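Local structure of transglutaminase elicitor (Phytophthora sojae, 3TW5) at residues A[137-145]-A[285-293]; A[43-51]-A[76-87]. The protein catalyses protein cross-linking as a transglutaminase, forming amide bonds between glutamine side chains and amines, and probably acts as an elicitor of plant immunity. The protein carries 1 engineered substitution. All coordinates share one frame; numbering follows the deposited sequence.

In the fold
Contact 2 (43-51 with 76-87) closes along the chain before contact 1 (137-145 with 285-293) opens, so the two follow in series. Their centres lie 24 Å apart and their nearest atoms about 11 Å apart, without touching. Helix 154-167 links them: P141, D286 and L289 of contact 1 and S48, I49 and N83 of contact 2 all pack on it. Contact 1 ties the loop after helix 128-137 to the short helix 289-292, which in sequence falls between strands 269-280 and 299-310. Contact 2 fixes a loop to helix 72-82 beside the small three-stranded sheet. The two contacts thus attach separate loops to the same helical part of the fold, through helix 154-167.

Contact 1: residues A[137-145]-A[285-293]; sequences LETEPKCPV and TDGGLVSSG
E140 holds CG anti to its own N (chi1 -173°), and with the chain extended beyond CG it carries the carboxylate to the short, weakly bonded helix about 289-292. There OE2 takes the N-H of V290 on its syn lone pair, 2.7 Å from V290 N in a fairly straight bond (160° at the hydrogen). OE1 meets L289 N at 2.9 Å, but the angle of 127° makes this second bond weak. The carboxylate thus spans two successive backbone N-H groups, while its oxygens also lie against carbons: OE1 beside L289 CB, and OE2 against CB and CG2 of V290. The side chains of E140 and L289 cross at about a right angle.

G288, the centre of an inverse gamma turn, brings the backbones within touching distance. Its CA lies 3.4 Å from P141 O, a CA-H...O contact, and its N lies 3.1 Å from K142 O. The aliphatic chain of K142 runs to S291, K142 CG lying 3.4 Å from S291 OG. G288 O accepts S292 N and S292 OG from opposite faces of its plane.

K158 of helix 154-167 forms a salt bridge with E140 OE1, and C143 is tied to C365 by a disulfide. The E140 carboxylate is consequently held by a lysine and one good backbone N-H, with a second, weak one beside it, surroundings that would be expected to favour its negative charge and to hold this loop on segment 285-293.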
ATOM      1  N   LEU A 137       5.495  -5.082  -7.580  1.00 40.04           N
ATOM      2  CA  LEU A 137       6.378  -6.116  -8.121  1.00 40.45           C
ATOM      3  C   LEU A 137       5.800  -6.886  -9.300  1.00 40.74           C
ATOM      4  O   LEU A 137       6.546  -7.333 -10.173  1.00 40.78           O
ATOM      5  CB  LEU A 137       6.799  -7.106  -7.027  1.00 40.40           C
ATOM      6  CG  LEU A 137       7.639  -6.608  -5.848  1.00 40.39           C
ATOM      7  CD1 LEU A 137       7.734  -7.709  -4.816  1.00 40.45           C
ATOM      8  CD2 LEU A 137       9.031  -6.140  -6.273  1.00 40.23           C
ATOM      9  N   GLU A 138       4.479  -7.035  -9.325  1.00 41.20           N
ATOM     10  CA  GLU A 138       3.823  -7.858 -10.338  1.00 41.79           C
ATOM     11  C   GLU A 138       3.305  -7.029 -11.520  1.00 42.08           C
ATOM     12  O   GLU A 138       2.595  -6.039 -11.328  1.00 42.19           O
ATOM     13  CB  GLU A 138       2.686  -8.663  -9.701  1.00 41.68           C
ATOM     14  CG  GLU A 138       2.604 -10.105 -10.158  1.00 41.88           C
ATOM     15  CD  GLU A 138       3.681 -10.983  -9.544  1.00 42.05           C
ATOM     16  OE1 GLU A 138       3.837 -10.973  -8.303  1.00 41.85           O
ATOM     17  OE2 GLU A 138       4.368 -11.692 -10.307  1.00 42.28           O
ATOM     18  N   THR A 139       3.681  -7.435 -12.734  1.00 42.52           N
ATOM     19  CA  THR A 139       3.169  -6.831 -13.964  1.00 43.15           C
ATOM     20  C   THR A 139       1.651  -6.975 -13.994  1.00 43.60           C
ATOM     21  O   THR A 139       1.127  -8.054 -13.706  1.00 43.96           O
ATOM     22  CB  THR A 139       3.771  -7.508 -15.217  1.00 43.03           C
ATOM     23  OG1 THR A 139       5.200  -7.504 -15.133  1.00 43.20           O
ATOM     24  CG2 THR A 139       3.350  -6.786 -16.488  1.00 43.10           C
ATOM     25  N   GLU A 140       0.950  -5.894 -14.334  1.00 44.18           N
ATOM     26  CA  GLU A 140      -0.513  -5.888 -14.329  1.00 44.68           C
ATOM     27  C   GLU A 140      -1.108  -6.856 -15.348  1.00 45.16           C
ATOM     28  O   GLU A 140      -0.659  -6.891 -16.494  1.00 45.21           O
ATOM     29  CB  GLU A 140      -1.060  -4.480 -14.580  1.00 44.58           C
ATOM     30  CG  GLU A 140      -2.576  -4.379 -14.406  1.00 44.63           C
ATOM     31  CD  GLU A 140      -3.145  -3.047 -14.837  1.00 44.63           C
ATOM     32  OE1 GLU A 140      -4.067  -2.553 -14.155  1.00 44.59           O
ATOM     33  OE2 GLU A 140      -2.681  -2.497 -15.858  1.00 44.82           O
ATOM     34  N   PRO A 141      -2.113  -7.650 -14.926  1.00 45.71           N
ATOM     35  CA  PRO A 141      -2.909  -8.431 -15.866  1.00 46.30           C
ATOM     36  C   PRO A 141      -3.594  -7.497 -16.857  1.00 46.98           C
ATOM     37  O   PRO A 141      -4.217  -6.513 -16.445  1.00 47.13           O
ATOM     38  CB  PRO A 141      -3.957  -9.098 -14.970  1.00 46.12           C
ATOM     39  CG  PRO A 141      -3.360  -9.126 -13.632  1.00 45.89           C
ATOM     40  CD  PRO A 141      -2.505  -7.908 -13.528  1.00 45.71           C
ATOM     41  N   LYS A 142      -3.465  -7.788 -18.149  1.00 47.87           N
ATOM     42  CA  LYS A 142      -4.013  -6.910 -19.180  1.00 48.78           C
ATOM     43  C   LYS A 142      -5.348  -7.416 -19.732  1.00 49.28           C
ATOM     44  O   LYS A 142      -6.358  -6.708 -19.671  1.00 49.42           O
ATOM     45  CB  LYS A 142      -3.003  -6.689 -20.313  1.00 48.77           C
ATOM     46  CG  LYS A 142      -3.203  -5.375 -21.064  1.00 49.18           C
ATOM     47  CD  LYS A 142      -2.636  -5.421 -22.479  1.00 49.74           C
ATOM     48  CE  LYS A 142      -1.130  -5.175 -22.514  1.00 50.09           C
ATOM     49  NZ  LYS A 142      -0.580  -5.386 -23.887  1.00 50.26           N
ATOM     50  N   CYS A 143      -5.352  -8.638 -20.260  1.00 49.95           N
ATOM     51  CA  CYS A 143      -6.542  -9.185 -20.908  1.00 50.75           C
ATOM     52  C   CYS A 143      -6.835 -10.629 -20.452  1.00 50.62           C
ATOM     53  O   CYS A 143      -5.936 -11.301 -19.939  1.00 50.73           O
ATOM     54  CB  CYS A 143      -6.402  -9.069 -22.434  1.00 51.07           C
ATOM     55  SG  CYS A 143      -5.123 -10.113 -23.152  1.00 52.87           S
ATOM     56  N   PRO A 144      -8.094 -11.102 -20.626  1.00 50.62           N
ATOM     57  CA  PRO A 144      -8.540 -12.396 -20.081  1.00 50.57           C
ATOM     58  C   PRO A 144      -7.721 -13.612 -20.517  1.00 50.55           C
ATOM     59  O   PRO A 144      -7.123 -13.607 -21.595  1.00 50.48           O
ATOM     60  CB  PRO A 144      -9.975 -12.521 -20.606  1.00 50.56           C
ATOM     61  CG  PRO A 144     -10.418 -11.126 -20.817  1.00 50.49           C
ATOM     62  CD  PRO A 144      -9.200 -10.404 -21.310  1.00 50.57           C
ATOM     63  N   VAL A 145      -7.705 -14.638 -19.666  1.00 50.62           N
ATOM     64  CA  VAL A 145      -6.992 -15.892 -19.929  1.00 50.72           C
ATOM     65  C   VAL A 145      -7.904 -17.090 -19.667  1.00 50.78           C
ATOM     66  O   VAL A 145      -8.487 -17.213 -18.587  1.00 50.79           O
ATOM     67  CB  VAL A 145      -5.721 -16.032 -19.049  1.00 50.68           C
ATOM     68  CG1 VAL A 145      -4.969 -17.319 -19.380  1.00 50.71           C
ATOM     69  CG2 VAL A 145      -4.809 -14.838 -19.225  1.00 50.72           C
ATOM     70  N   THR A 285     -12.584  -2.179 -11.014  1.00 42.14           N
ATOM     71  CA  THR A 285     -12.621  -2.000 -12.464  1.00 42.25           C
ATOM     72  C   THR A 285     -11.716  -3.012 -13.169  1.00 42.39           C
ATOM     73  O   THR A 285     -10.504  -3.058 -12.935  1.00 42.46           O
ATOM     74  CB  THR A 285     -12.233  -0.558 -12.863  1.00 42.25           C
ATOM     75  OG1 THR A 285     -13.006   0.372 -12.095  1.00 42.15           O
ATOM     76  CG2 THR A 285     -12.484  -0.316 -14.347  1.00 42.04           C
ATOM     77  N   ASP A 286     -12.324  -3.820 -14.032  1.00 42.56           N
ATOM     78  CA  ASP A 286     -11.614  -4.871 -14.760  1.00 42.67           C
ATOM     79  C   ASP A 286     -10.772  -4.295 -15.902  1.00 42.65           C
ATOM     80  O   ASP A 286     -10.979  -3.154 -16.323  1.00 42.73           O
ATOM     81  CB  ASP A 286     -12.617  -5.905 -15.291  1.00 42.76           C
ATOM     82  CG  ASP A 286     -11.965  -7.230 -15.665  1.00 43.12           C
ATOM     83  OD1 ASP A 286     -10.787  -7.463 -15.299  1.00 43.21           O
ATOM     84  OD2 ASP A 286     -12.643  -8.046 -16.330  1.00 43.31           O
ATOM     85  N   GLY A 287      -9.818  -5.086 -16.386  1.00 42.64           N
ATOM     86  CA  GLY A 287      -8.967  -4.691 -17.504  1.00 42.66           C
ATOM     87  C   GLY A 287      -7.596  -4.217 -17.072  1.00 42.79           C
ATOM     88  O   GLY A 287      -7.345  -4.001 -15.881  1.00 42.82           O
ATOM     89  N   GLY A 288      -6.705  -4.062 -18.048  1.00 42.83           N
ATOM     90  CA  GLY A 288      -5.359  -3.556 -17.802  1.00 43.09           C
ATOM     91  C   GLY A 288      -5.360  -2.045 -17.687  1.00 43.26           C
ATOM     92  O   GLY A 288      -5.186  -1.340 -18.681  1.00 43.24           O
ATOM     93  N   LEU A 289      -5.548  -1.558 -16.463  1.00 43.43           N
ATOM     94  CA  LEU A 289      -5.692  -0.127 -16.188  1.00 43.67           C
ATOM     95  C   LEU A 289      -4.432   0.699 -16.457  1.00 43.91           C
ATOM     96  O   LEU A 289      -4.526   1.879 -16.793  1.00 43.99           O
ATOM     97  CB  LEU A 289      -6.156   0.091 -14.745  1.00 43.51           C
ATOM     98  CG  LEU A 289      -7.416  -0.637 -14.266  1.00 43.52           C
ATOM     99  CD1 LEU A 289      -7.518  -0.570 -12.753  1.00 43.37           C
ATOM    100  CD2 LEU A 289      -8.682  -0.086 -14.912  1.00 43.48           C
ATOM    101  N   VAL A 290      -3.261   0.085 -16.303  1.00 44.30           N
ATOM    102  CA  VAL A 290      -1.991   0.791 -16.496  1.00 44.68           C
ATOM    103  C   VAL A 290      -1.685   1.018 -17.980  1.00 45.02           C
ATOM    104  O   VAL A 290      -1.366   2.144 -18.380  1.00 45.17           O
ATOM    105  CB  VAL A 290      -0.808   0.082 -15.771  1.00 44.53           C
ATOM    106  CG1 VAL A 290       0.532   0.711 -16.148  1.00 44.33           C
ATOM    107  CG2 VAL A 290      -1.007   0.125 -14.264  1.00 44.37           C
ATOM    108  N   SER A 291      -1.799  -0.036 -18.790  1.00 45.33           N
ATOM    109  CA  SER A 291      -1.544   0.070 -20.232  1.00 45.73           C
ATOM    110  C   SER A 291      -2.618   0.881 -20.967  1.00 45.82           C
ATOM    111  O   SER A 291      -2.377   1.370 -22.071  1.00 45.92           O
ATOM    112  CB  SER A 291      -1.381  -1.315 -20.870  1.00 45.75           C
ATOM    113  OG  SER A 291      -2.596  -2.046 -20.832  1.00 46.33           O
ATOM    114  N   SER A 292      -3.792   1.016 -20.347  1.00 45.97           N
ATOM    115  CA  SER A 292      -4.872   1.862 -20.866  1.00 46.21           C
ATOM    116  C   SER A 292      -4.593   3.348 -20.665  1.00 46.31           C
ATOM    117  O   SER A 292      -5.114   4.190 -21.400  1.00 46.55           O
ATOM    118  CB  SER A 292      -6.195   1.538 -20.169  1.00 46.12           C
ATOM    119  OG  SER A 292      -6.607   0.210 -20.413  1.00 46.67           O
ATOM    120  N   GLY A 293      -3.784   3.665 -19.658  1.00 46.33           N
ATOM    121  CA  GLY A 293      -3.654   5.036 -19.178  1.00 46.35           C
ATOM    122  C   GLY A 293      -4.791   5.343 -18.217  1.00 46.39           C
ATOM    123  O   GLY A 293      -4.878   6.445 -17.670  1.00 46.56           O
TER

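Contact 2: residues A[43-51]-A[76-87]; sequences PTYQDSINV and MDAVSKKNGIDS
M76, on helix 72-82, meets N50 through its backbone: N50 ND2 gives a nearly straight bond to M76 O (2.8 Å, 169°). The donor stands above the carbonyl plane, and S80 N, the helical donor, reaches the same oxygen from the opposite face. N50 OD1 lies against M76 CB at 3.5 Å. One turn on, V79 points CG1, anti to its backbone N, at I49 CG1, 3.8 Å away; the two side chains cross at about a right angle, while N50 OD1 rests on the same CG1.

S80 turns OG anti to its own N (chi1 -169°), which brings it to D47. S80 OG donates to the syn lone pair of D47 OD2 at 2.6 Å and in turn accepts D86 N. N83 follows the helix end; its CB and backbone lie beside S48, and N83 ND2 reaches D166. The backbone of G84 runs close to D47, its CA 3.5 Å from D47 OD2, and its carbonyl O lies against T44 CG2.

I85 N then donates to D47 OD2 at 2.7 Å, nearly along the C-O axis, so one carboxylate oxygen holds both the last helical turn and the segment beyond it. I85 CD1 packs on D47 CB, 3.7 Å off. The other oxygen, D47 OD1, takes N50 ND2 from above the carboxylate plane and pairs with R112, which also binds D77 and D86. S87 OG bonds back to G84 O, bracing the turn 84-87.

A loop is thus joined to the C-terminal end of helix 72-82 mainly through the carboxylate of D47, with R112 as a shared partner of three aspartates, between helices 60-67 and 154-167 and the small sheet of this peptidase-CA-clan transglutaminase.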
ATOM      1  N   PRO A  43     -11.978  -7.069   0.939  1.00 41.83           N
ATOM      2  CA  PRO A  43     -12.342  -6.970   2.349  1.00 42.24           C
ATOM      3  C   PRO A  43     -12.771  -8.298   2.961  1.00 42.67           C
ATOM      4  O   PRO A  43     -13.353  -9.147   2.279  1.00 42.75           O
ATOM      5  CB  PRO A  43     -13.519  -5.989   2.346  1.00 42.08           C
ATOM      6  CG  PRO A  43     -13.439  -5.286   1.055  1.00 41.98           C
ATOM      7  CD  PRO A  43     -12.870  -6.258   0.094  1.00 41.91           C
ATOM      8  N   THR A  44     -12.470  -8.454   4.245  1.00 43.30           N
ATOM      9  CA  THR A  44     -12.827  -9.642   5.013  1.00 43.88           C
ATOM     10  C   THR A  44     -14.347  -9.762   5.139  1.00 44.34           C
ATOM     11  O   THR A  44     -14.902 -10.851   4.988  1.00 44.30           O
ATOM     12  CB  THR A  44     -12.166  -9.602   6.414  1.00 43.77           C
ATOM     13  OG1 THR A  44     -10.749  -9.449   6.270  1.00 43.74           O
ATOM     14  CG2 THR A  44     -12.450 -10.869   7.204  1.00 43.73           C
ATOM     15  N   TYR A  45     -15.011  -8.634   5.390  1.00 45.05           N
ATOM     16  CA  TYR A  45     -16.459  -8.613   5.611  1.00 45.72           C
ATOM     17  C   TYR A  45     -17.270  -9.037   4.376  1.00 45.89           C
ATOM     18  O   TYR A  45     -18.461  -9.334   4.485  1.00 46.00           O
ATOM     19  CB  TYR A  45     -16.912  -7.241   6.132  1.00 45.90           C
ATOM     20  CG  TYR A  45     -17.272  -6.251   5.051  1.00 46.46           C
ATOM     21  CD1 TYR A  45     -18.598  -6.090   4.642  1.00 46.79           C
ATOM     22  CD2 TYR A  45     -16.293  -5.479   4.435  1.00 46.87           C
ATOM     23  CE1 TYR A  45     -18.938  -5.186   3.643  1.00 47.18           C
ATOM     24  CE2 TYR A  45     -16.622  -4.567   3.437  1.00 47.27           C
ATOM     25  CZ  TYR A  45     -17.944  -4.429   3.046  1.00 47.25           C
ATOM     26  OH  TYR A  45     -18.271  -3.533   2.060  1.00 47.54           O
ATOM     27  N   GLN A  46     -16.624  -9.055   3.212  1.00 46.09           N
ATOM     28  CA  GLN A  46     -17.258  -9.534   1.981  1.00 46.38           C
ATOM     29  C   GLN A  46     -16.753 -10.918   1.569  1.00 46.25           C
ATOM     30  O   GLN A  46     -16.948 -11.350   0.426  1.00 46.09           O
ATOM     31  CB  GLN A  46     -17.065  -8.528   0.847  1.00 46.69           C
ATOM     32  CG  GLN A  46     -18.020  -7.348   0.910  1.00 47.58           C
ATOM     33  CD  GLN A  46     -17.836  -6.386  -0.241  1.00 48.23           C
ATOM     34  OE1 GLN A  46     -16.711  -6.007  -0.581  1.00 48.90           O
ATOM     35  NE2 GLN A  46     -18.943  -5.983  -0.851  1.00 48.57           N
ATOM     36  N   ASP A  47     -16.117 -11.600   2.523  1.00 46.11           N
ATOM     37  CA  ASP A  47     -15.569 -12.948   2.348  1.00 45.99           C
ATOM     38  C   ASP A  47     -14.381 -12.988   1.382  1.00 45.93           C
ATOM     39  O   ASP A  47     -14.319 -13.840   0.495  1.00 45.92           O
ATOM     40  CB  ASP A  47     -16.662 -13.944   1.933  1.00 46.08           C
ATOM     41  CG  ASP A  47     -16.417 -15.340   2.469  1.00 46.09           C
ATOM     42  OD1 ASP A  47     -16.689 -16.313   1.738  1.00 46.24           O
ATOM     43  OD2 ASP A  47     -15.958 -15.468   3.623  1.00 46.03           O
ATOM     44  N   SER A  48     -13.441 -12.063   1.573  1.00 45.76           N
ATOM     45  CA  SER A  48     -12.203 -11.999   0.785  1.00 45.66           C
ATOM     46  C   SER A  48     -12.435 -12.186  -0.718  1.00 45.63           C
ATOM     47  O   SER A  48     -13.277 -11.508  -1.302  1.00 45.62           O
ATOM     48  CB  SER A  48     -11.167 -12.999   1.319  1.00 45.64           C
ATOM     49  OG  SER A  48      -9.921 -12.851   0.660  1.00 45.44           O
ATOM     50  N   ILE A  49     -11.696 -13.110  -1.329  1.00 45.58           N
ATOM     51  CA  ILE A  49     -11.758 -13.324  -2.775  1.00 45.57           C
ATOM     52  C   ILE A  49     -12.884 -14.272  -3.193  1.00 45.69           C
ATOM     53  O   ILE A  49     -13.024 -14.597  -4.374  1.00 45.69           O
ATOM     54  CB  ILE A  49     -10.394 -13.789  -3.361  1.00 45.50           C
ATOM     55  CG1 ILE A  49     -10.000 -15.176  -2.837  1.00 45.34           C
ATOM     56  CG2 ILE A  49      -9.311 -12.751  -3.072  1.00 45.56           C
ATOM     57  CD1 ILE A  49      -9.034 -15.924  -3.740  1.00 45.01           C
ATOM     58  N   ASN A  50     -13.682 -14.708  -2.220  1.00 45.95           N
ATOM     59  CA  ASN A  50     -14.906 -15.464  -2.487  1.00 46.19           C
ATOM     60  C   ASN A  50     -16.010 -14.570  -3.050  1.00 46.42           C
ATOM     61  O   ASN A  50     -17.012 -15.064  -3.569  1.00 46.42           O
ATOM     62  CB  ASN A  50     -15.420 -16.145  -1.213  1.00 46.00           C
ATOM     63  CG  ASN A  50     -14.699 -17.441  -0.895  1.00 45.70           C
ATOM     64  OD1 ASN A  50     -13.901 -17.945  -1.682  1.00 45.34           O
ATOM     65  ND2 ASN A  50     -14.993 -17.994   0.272  1.00 45.64           N
ATOM     66  N   VAL A  51     -15.822 -13.255  -2.933  1.00 46.79           N
ATOM     67  CA  VAL A  51     -16.808 -12.279  -3.391  1.00 47.01           C
ATOM     68  C   VAL A  51     -17.000 -12.338  -4.904  1.00 47.28           C
ATOM     69  O   VAL A  51     -16.036 -12.509  -5.661  1.00 47.32           O
ATOM     70  CB  VAL A  51     -16.450 -10.834  -2.936  1.00 46.89           C
ATOM     71  CG1 VAL A  51     -15.241 -10.291  -3.689  1.00 46.71           C
ATOM     72  CG2 VAL A  51     -17.646  -9.907  -3.097  1.00 46.97           C
ATOM     73  N   MET A  76     -13.184 -22.649  -1.213  1.00 48.43           N
ATOM     74  CA  MET A  76     -13.788 -21.385  -0.800  1.00 48.24           C
ATOM     75  C   MET A  76     -13.917 -21.317   0.722  1.00 48.20           C
ATOM     76  O   MET A  76     -13.780 -20.244   1.314  1.00 48.20           O
ATOM     77  CB  MET A  76     -15.152 -21.178  -1.464  1.00 48.26           C
ATOM     78  CG  MET A  76     -15.116 -21.058  -2.993  1.00 48.27           C
ATOM     79  SD  MET A  76     -16.540 -20.199  -3.717  1.00 47.82           S
ATOM     80  CE  MET A  76     -17.926 -21.076  -2.978  1.00 48.33           C
ATOM     81  N   ASP A  77     -14.172 -22.465   1.348  1.00 48.11           N
ATOM     82  CA  ASP A  77     -14.232 -22.550   2.806  1.00 48.14           C
ATOM     83  C   ASP A  77     -12.864 -22.300   3.430  1.00 47.99           C
ATOM     84  O   ASP A  77     -12.769 -21.715   4.511  1.00 48.01           O
ATOM     85  CB  ASP A  77     -14.779 -23.907   3.258  1.00 48.34           C
ATOM     86  CG  ASP A  77     -16.285 -24.025   3.081  1.00 48.64           C
ATOM     87  OD1 ASP A  77     -16.809 -25.145   3.251  1.00 49.05           O
ATOM     88  OD2 ASP A  77     -16.949 -23.011   2.766  1.00 48.87           O
ATOM     89  N   ALA A  78     -11.815 -22.748   2.742  1.00 47.71           N
ATOM     90  CA  ALA A  78     -10.443 -22.516   3.175  1.00 47.48           C
ATOM     91  C   ALA A  78     -10.118 -21.032   3.118  1.00 47.38           C
ATOM     92  O   ALA A  78      -9.543 -20.480   4.057  1.00 47.43           O
ATOM     93  CB  ALA A  78      -9.478 -23.301   2.319  1.00 47.50           C
ATOM     94  N   VAL A  79     -10.500 -20.398   2.009  1.00 47.18           N
ATOM     95  CA  VAL A  79     -10.352 -18.958   1.827  1.00 46.96           C
ATOM     96  C   VAL A  79     -11.055 -18.205   2.956  1.00 47.08           C
ATOM     97  O   VAL A  79     -10.488 -17.282   3.540  1.00 47.11           O
ATOM     98  CB  VAL A  79     -10.896 -18.509   0.445  1.00 46.85           C
ATOM     99  CG1 VAL A  79     -11.020 -16.993   0.358  1.00 46.75           C
ATOM    100  CG2 VAL A  79     -10.006 -19.029  -0.670  1.00 46.81           C
ATOM    101  N   SER A  80     -12.277 -18.622   3.274  1.00 47.20           N
ATOM    102  CA  SER A  80     -13.069 -17.954   4.300  1.00 47.43           C
ATOM    103  C   SER A  80     -12.513 -18.135   5.715  1.00 47.64           C
ATOM    104  O   SER A  80     -12.595 -17.221   6.536  1.00 47.70           O
ATOM    105  CB  SER A  80     -14.525 -18.415   4.237  1.00 47.35           C
ATOM    106  OG  SER A  80     -15.341 -17.595   5.053  1.00 47.31           O
ATOM    107  N   LYS A  81     -11.950 -19.311   5.992  1.00 47.91           N
ATOM    108  CA  LYS A  81     -11.418 -19.620   7.320  1.00 48.10           C
ATOM    109  C   LYS A  81     -10.143 -18.839   7.628  1.00 48.29           C
ATOM    110  O   LYS A  81      -9.887 -18.496   8.780  1.00 48.30           O
ATOM    111  CB  LYS A  81     -11.168 -21.123   7.471  1.00 48.05           C
ATOM    112  N   LYS A  82      -9.350 -18.558   6.598  1.00 48.52           N
ATOM    113  CA  LYS A  82      -8.087 -17.844   6.772  1.00 48.89           C
ATOM    114  C   LYS A  82      -8.239 -16.339   6.577  1.00 49.03           C
ATOM    115  O   LYS A  82      -7.640 -15.551   7.309  1.00 49.15           O
ATOM    116  CB  LYS A  82      -7.017 -18.381   5.814  1.00 48.89           C
ATOM    117  CG  LYS A  82      -6.854 -19.900   5.815  1.00 49.39           C
ATOM    118  CD  LYS A  82      -5.999 -20.399   6.974  1.00 49.92           C
ATOM    119  CE  LYS A  82      -5.867 -21.916   6.936  1.00 49.90           C
ATOM    120  NZ  LYS A  82      -5.096 -22.430   8.096  1.00 50.17           N
ATOM    121  N   ASN A  83      -9.045 -15.945   5.595  1.00 49.29           N
ATOM    122  CA  ASN A  83      -9.107 -14.550   5.160  1.00 49.45           C
ATOM    123  C   ASN A  83     -10.504 -13.940   5.080  1.00 49.72           C
ATOM    124  O   ASN A  83     -10.645 -12.716   5.067  1.00 49.59           O
ATOM    125  CB  ASN A  83      -8.402 -14.404   3.810  1.00 49.28           C
ATOM    126  CG  ASN A  83      -6.917 -14.686   3.896  1.00 49.12           C
ATOM    127  OD1 ASN A  83      -6.466 -15.795   3.615  1.00 48.98           O
ATOM    128  ND2 ASN A  83      -6.149 -13.683   4.298  1.00 48.95           N
ATOM    129  N   GLY A  84     -11.528 -14.790   5.027  1.00 50.09           N
ATOM    130  CA  GLY A  84     -12.903 -14.335   4.826  1.00 50.76           C
ATOM    131  C   GLY A  84     -13.742 -14.225   6.086  1.00 51.20           C
ATOM    132  O   GLY A  84     -13.225 -13.959   7.171  1.00 51.21           O
ATOM    133  N   ILE A  85     -15.046 -14.433   5.929  1.00 51.69           N
ATOM    134  CA  ILE A  85     -16.015 -14.293   7.017  1.00 52.29           C
ATOM    135  C   ILE A  85     -15.778 -15.306   8.146  1.00 52.67           C
ATOM    136  O   ILE A  85     -15.848 -14.953   9.325  1.00 52.68           O
ATOM    137  CB  ILE A  85     -17.481 -14.344   6.477  1.00 52.24           C
ATOM    138  CG1 ILE A  85     -17.793 -13.063   5.694  1.00 52.32           C
ATOM    139  CG2 ILE A  85     -18.495 -14.541   7.607  1.00 52.19           C
ATOM    140  CD1 ILE A  85     -18.980 -13.158   4.755  1.00 52.28           C
ATOM    141  N   ASP A  86     -15.472 -16.549   7.779  1.00 53.26           N
ATOM    142  CA  ASP A  86     -15.251 -17.615   8.762  1.00 53.91           C
ATOM    143  C   ASP A  86     -14.019 -17.399   9.642  1.00 54.33           C
ATOM    144  O   ASP A  86     -13.881 -18.044  10.683  1.00 54.43           O
ATOM    145  CB  ASP A  86     -15.188 -18.983   8.079  1.00 53.91           C
ATOM    146  CG  ASP A  86     -16.566 -19.553   7.779  1.00 53.96           C
ATOM    147  OD1 ASP A  86     -17.538 -19.195   8.479  1.00 53.97           O
ATOM    148  OD2 ASP A  86     -16.675 -20.374   6.845  1.00 54.02           O
ATOM    149  N   SER A  87     -13.139 -16.489   9.230  1.00 54.97           N
ATOM    150  CA  SER A  87     -11.953 -16.144  10.015  1.00 55.58           C
ATOM    151  C   SER A  87     -12.285 -15.305  11.254  1.00 56.01           C
ATOM    152  O   SER A  87     -11.417 -15.063  12.093  1.00 56.05           O
ATOM    153  CB  SER A  87     -10.914 -15.429   9.143  1.00 55.48           C
ATOM    154  OG  SER A  87     -11.300 -14.097   8.859  1.00 55.50           O
TER